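PDB 2I33: acid phosphatase from Bacillus anthracis, which probably hydrolyses phosphate monoesters at acidic pH, as a class C phosphatase of the HAD superfamily with a magnesium ion in its active site. Local coordinates for residues A[121-126]-A[166-171]; A[18-23]-A[79-84]. All coordinates share one frame; numbering follows the deposited sequence.

Contact 1. Residues A[121-126]-A[166-171]; sequences YYISNR and ELVSQT
Tyr121 of a strand and Val168 of a helix meet on one face of the parallel sheet in a HAD-type Rossmannoid fold. Strand 119-125 is the second strand of the 3-2-1-4-5 order, and helix 162-171 forms the beta-alpha-beta crossover from strand 151-154 to strand 172-179.

The main interaction is CH-pi. Val168 CG2 sits over one face of the phenol, 4.1 Å from the centroid of the Tyr121 ring and 24° off its normal, shifted toward the CB end so that Tyr121 CG is its nearest atom at 3.8 Å. The other methyl, Val168 CG1, reaches the rim at Tyr121 CD2, also 3.8 Å away. With CG1 anti to its backbone N (chi1 171°), valine brings both branches to the ring, its beta-branched shape putting one methyl over the face and the other at the rim. Tyr121 is large enough to serve several neighbours at once: its ring also stacks with His150 and meets His172 edge-to-face.

The apolar packing continues along the same strand face. Two residues on from Tyr121, Ile123 again points toward the helix, and its CD1 lies 4.3 Å from Val168 CG2. Ile123 also touches Val63 of the neighbouring strand.

Polar contacts gather at the strand's C-terminal end, near the magnesium site. The Ile123 carbonyl accepts from Lys161, probably the motif III lysine of HAD enzymes, and Arg126 forms a salt bridge with the metal ligand Asp67. Ser124, consistent with motif II, closes an ST turn: Arg126 N donates to Ser124 OG at 3.1 Å and 163°.

Contact 2. Residues A[18-23]-A[79-84]; sequences DQQLMA and MSVKTG
A water molecule bridges Asp18 and Val81, donating to Asp18 OD1 at 2.5 Å and to the Val81 carbonyl, Val81 O, at 2.6 Å, both unusually short distances. The acceptors are a carboxylate on one side and, on the other, a carbonyl in the last turn of a helix, where partial negative charge probably accumulates. An aspartate fits here although its CB points away from helix 74-83, because the carboxylate swings back far enough for a single water to span the remaining gap.

Direct contact is by van der Waals packing and centres on Val81, whose two methyls part company. Val81 CG1, placed anti to the backbone N (chi1 173°), packs against Leu21 CD1 at 3.9 Å, the two side chains crossing at about a right angle; Val81 CG2 lies near the end of the extended Gln20 side chain in the given conformer. Valine's branching lets one residue of the helix serve two successive residues of the partner. Gln20 and Val81 run past each other in opposite senses, and the small Ser80 has its CB near the end of the same side chain, a looser approach.

Helix 74-83 ends within the segment. Met79 O takes two donors from Thr83, the backbone N and the hydroxyl OG1, each at 2.9 Å. Ser80 OG bonds to Lys85 O, and Gly84, with phi 75°, leaves the helix in a conformation that glycine adopts readily.

The contact thus joins the start of helix 21-29 to the end of helix 74-83, outside the parallel sheet. Gln19 ties residues 18-23 to Asp239 and Arg242 of helix 235-244, while Leu21 packs on His243 of the second subunit.

How the contacts relate
Both contacts are buried, but for different reasons. Contact 1 lies in the core of the Rossmannoid body, joining a sheet strand to a crossover helix, with the side chain of Ile123 about 10 Å from the magnesium ion. Contact 2 joins two helices on the opposite side of the chain's centre, where the second subunit helps to cover it. Their centres are about 32 Å apart, and the four segments belong to four separate elements. A valine on a helix supplies the methyls in each case. Against the sheet they meet an aromatic face; between the helices they meet a leucine methyl and a glutamine, beside a bridging water.

Contact 1. Residues A[121-126]-A[166-171]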
# COMPACT_ATOMS: atom_id res chain seq x y z
N TYR A 121 0.98 19.71 -11.43
CA TYR A 121 0.36 19.14 -12.63
C TYR A 121 -0.30 17.85 -12.30
O TYR A 121 0.32 16.95 -11.75
CB TYR A 121 1.37 18.97 -13.74
CG TYR A 121 1.80 20.35 -14.11
CD1 TYR A 121 1.03 21.12 -14.97
CD2 TYR A 121 2.91 20.94 -13.52
CE1 TYR A 121 1.38 22.43 -15.26
CE2 TYR A 121 3.27 22.21 -13.79
CZ TYR A 121 2.52 22.96 -14.66
OH TYR A 121 2.91 24.25 -14.93
N TYR A 122 -1.59 17.81 -12.58
CA TYR A 122 -2.37 16.59 -12.42
C TYR A 122 -2.38 15.89 -13.77
O TYR A 122 -3.11 16.27 -14.66
CB TYR A 122 -3.81 16.90 -12.00
CG TYR A 122 -3.93 17.77 -10.77
CD1 TYR A 122 -3.79 17.24 -9.51
CD2 TYR A 122 -4.17 19.14 -10.87
CE1 TYR A 122 -3.91 18.01 -8.39
CE2 TYR A 122 -4.28 19.92 -9.75
CZ TYR A 122 -4.16 19.35 -8.51
OH TYR A 122 -4.27 20.12 -7.38
N ILE A 123 -1.56 14.84 -13.90
CA ILE A 123 -1.47 14.08 -15.13
C ILE A 123 -2.26 12.80 -14.90
O ILE A 123 -1.83 11.95 -14.16
CB ILE A 123 -0.01 13.81 -15.51
CG1 ILE A 123 0.73 15.14 -15.66
CG2 ILE A 123 0.05 12.99 -16.81
CD1 ILE A 123 2.21 15.01 -15.95
N SER A 124 -3.40 12.69 -15.58
CA SER A 124 -4.40 11.67 -15.32
C SER A 124 -4.90 11.07 -16.61
O SER A 124 -5.01 11.78 -17.61
CB SER A 124 -5.57 12.31 -14.58
OG SER A 124 -6.72 11.50 -14.63
N ASN A 125 -5.20 9.77 -16.62
CA ASN A 125 -5.77 9.13 -17.79
C ASN A 125 -7.30 9.14 -17.87
O ASN A 125 -7.89 8.46 -18.72
CB ASN A 125 -5.17 7.74 -17.99
CG ASN A 125 -3.70 7.81 -18.35
OD1 ASN A 125 -3.22 8.88 -18.70
ND2 ASN A 125 -3.00 6.69 -18.28
N ARG A 126 -7.94 9.99 -17.06
CA ARG A 126 -9.25 10.48 -17.45
C ARG A 126 -9.15 11.05 -18.86
O ARG A 126 -8.08 11.52 -19.30
CB ARG A 126 -9.75 11.54 -16.49
CG ARG A 126 -10.11 10.99 -15.14
CD ARG A 126 -10.27 12.07 -14.14
NE ARG A 126 -10.75 11.48 -12.91
CZ ARG A 126 -11.82 11.87 -12.23
NH1 ARG A 126 -12.55 12.89 -12.62
NH2 ARG A 126 -12.19 11.17 -11.16
N GLU A 166 6.84 14.82 -20.23
CA GLU A 166 7.91 15.46 -20.97
C GLU A 166 7.55 16.94 -21.21
O GLU A 166 8.43 17.79 -21.11
CB GLU A 166 8.16 14.72 -22.28
CG GLU A 166 9.45 15.14 -23.00
CD GLU A 166 9.31 16.45 -23.74
OE1 GLU A 166 8.16 16.82 -24.07
OE2 GLU A 166 10.35 17.10 -24.01
N LEU A 167 6.28 17.22 -21.50
CA LEU A 167 5.80 18.60 -21.69
C LEU A 167 6.04 19.42 -20.45
O LEU A 167 6.53 20.55 -20.53
CB LEU A 167 4.32 18.64 -22.04
N VAL A 168 5.68 18.87 -19.29
CA VAL A 168 5.91 19.59 -18.05
C VAL A 168 7.39 19.82 -17.82
O VAL A 168 7.79 20.91 -17.40
CB VAL A 168 5.32 18.86 -16.84
CG1 VAL A 168 5.79 19.55 -15.56
CG2 VAL A 168 3.82 18.87 -16.93
N SER A 169 8.20 18.79 -18.07
CA SER A 169 9.64 18.86 -17.81
C SER A 169 10.30 19.89 -18.70
O SER A 169 11.43 20.34 -18.44
CB SER A 169 10.30 17.49 -18.02
OG SER A 169 10.56 17.27 -19.42
N GLN A 170 9.59 20.29 -19.76
CA GLN A 170 10.10 21.34 -20.63
C GLN A 170 10.23 22.66 -19.87
O GLN A 170 11.17 23.39 -20.08
CB GLN A 170 9.20 21.57 -21.84
CG GLN A 170 9.07 20.38 -22.79
CD GLN A 170 8.34 20.74 -24.07
OE1 GLN A 170 8.23 21.94 -24.44
NE2 GLN A 170 7.82 19.70 -24.77
N THR A 171 9.28 22.94 -18.98
CA THR A 171 9.20 24.24 -18.33
C THR A 171 9.50 24.17 -16.85
O THR A 171 9.76 25.18 -16.20
CB THR A 171 7.80 24.80 -18.54
OG1 THR A 171 6.83 23.79 -18.25
CG2 THR A 171 7.65 25.28 -20.01

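Contact 2. Residues A[18-23]-A[79-84]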
# COMPACT_ATOMS: atom_id res chain seq x y z
N ASP A 18 -16.57 -10.34 -7.86
CA ASP A 18 -16.52 -10.83 -6.49
C ASP A 18 -15.07 -10.97 -6.07
O ASP A 18 -14.74 -10.82 -4.90
CB ASP A 18 -17.22 -12.18 -6.33
CG ASP A 18 -18.75 -12.06 -6.23
OD1 ASP A 18 -19.27 -10.92 -6.16
OD2 ASP A 18 -19.40 -13.13 -6.17
N GLN A 19 -14.20 -11.27 -7.02
CA GLN A 19 -12.78 -11.43 -6.71
C GLN A 19 -12.08 -10.15 -6.25
O GLN A 19 -10.96 -10.20 -5.69
CB GLN A 19 -12.06 -12.04 -7.92
CG GLN A 19 -12.58 -13.43 -8.23
CD GLN A 19 -11.95 -14.02 -9.47
OE1 GLN A 19 -11.04 -13.43 -10.03
NE2 GLN A 19 -12.40 -15.20 -9.88
N GLN A 20 -12.74 -9.00 -6.47
CA GLN A 20 -12.27 -7.64 -6.11
C GLN A 20 -12.61 -7.27 -4.68
O GLN A 20 -12.14 -6.25 -4.15
CB GLN A 20 -13.01 -6.57 -6.92
CG GLN A 20 -13.13 -6.76 -8.41
CD GLN A 20 -13.92 -5.62 -9.07
OE1 GLN A 20 -14.40 -4.68 -8.40
NE2 GLN A 20 -14.06 -5.70 -10.40
N LEU A 21 -13.52 -8.03 -4.09
CA LEU A 21 -14.20 -7.56 -2.91
C LEU A 21 -13.26 -7.18 -1.78
O LEU A 21 -13.35 -6.06 -1.27
CB LEU A 21 -15.24 -8.56 -2.45
CG LEU A 21 -16.34 -7.90 -1.62
CD1 LEU A 21 -17.61 -8.75 -1.64
CD2 LEU A 21 -15.87 -7.64 -0.23
N MET A 22 -12.34 -8.06 -1.40
CA MET A 22 -11.44 -7.74 -0.30
C MET A 22 -10.53 -6.54 -0.61
O MET A 22 -10.32 -5.67 0.22
CB MET A 22 -10.59 -8.95 0.04
CG MET A 22 -11.37 -9.97 0.74
SD MET A 22 -11.94 -9.39 2.35
CE MET A 22 -10.50 -9.74 3.35
N ALA A 23 -10.00 -6.50 -1.83
CA ALA A 23 -9.19 -5.35 -2.22
C ALA A 23 -9.97 -4.04 -2.07
O ALA A 23 -9.45 -3.05 -1.54
CB ALA A 23 -8.73 -5.51 -3.62
N MET A 79 -19.73 -0.24 -6.55
CA MET A 79 -20.86 -0.41 -7.45
C MET A 79 -20.66 -1.64 -8.32
O MET A 79 -21.59 -2.40 -8.55
CB MET A 79 -21.06 0.84 -8.32
CG MET A 79 -22.23 0.77 -9.28
SD MET A 79 -21.85 -0.11 -10.82
CE MET A 79 -20.53 0.86 -11.50
N SER A 80 -19.44 -1.84 -8.81
CA SER A 80 -19.18 -3.00 -9.66
C SER A 80 -19.38 -4.31 -8.91
O SER A 80 -19.91 -5.25 -9.44
CB SER A 80 -17.77 -2.99 -10.23
OG SER A 80 -17.65 -1.95 -11.17
N VAL A 81 -18.92 -4.36 -7.67
CA VAL A 81 -19.18 -5.51 -6.82
C VAL A 81 -20.68 -5.75 -6.65
O VAL A 81 -21.17 -6.88 -6.76
CB VAL A 81 -18.49 -5.35 -5.44
CG1 VAL A 81 -18.90 -6.48 -4.50
CG2 VAL A 81 -16.99 -5.31 -5.59
N LYS A 82 -21.44 -4.69 -6.39
CA LYS A 82 -22.87 -4.85 -6.14
C LYS A 82 -23.68 -5.27 -7.37
O LYS A 82 -24.64 -6.04 -7.27
CB LYS A 82 -23.41 -3.58 -5.53
CG LYS A 82 -22.83 -3.37 -4.13
CD LYS A 82 -23.50 -2.19 -3.44
CE LYS A 82 -22.77 -1.82 -2.16
NZ LYS A 82 -23.37 -0.61 -1.52
N THR A 83 -23.29 -4.77 -8.54
CA THR A 83 -24.03 -4.99 -9.77
C THR A 83 -23.51 -6.19 -10.55
O THR A 83 -24.17 -6.70 -11.46
CB THR A 83 -23.96 -3.77 -10.68
OG1 THR A 83 -22.60 -3.54 -11.06
CG2 THR A 83 -24.53 -2.52 -9.99
N GLY A 84 -22.29 -6.60 -10.21
CA GLY A 84 -21.60 -7.64 -10.94
C GLY A 84 -21.05 -7.19 -12.28
O GLY A 84 -20.64 -8.03 -13.10
O HOH W 1 -19.79 -8.95 -7.65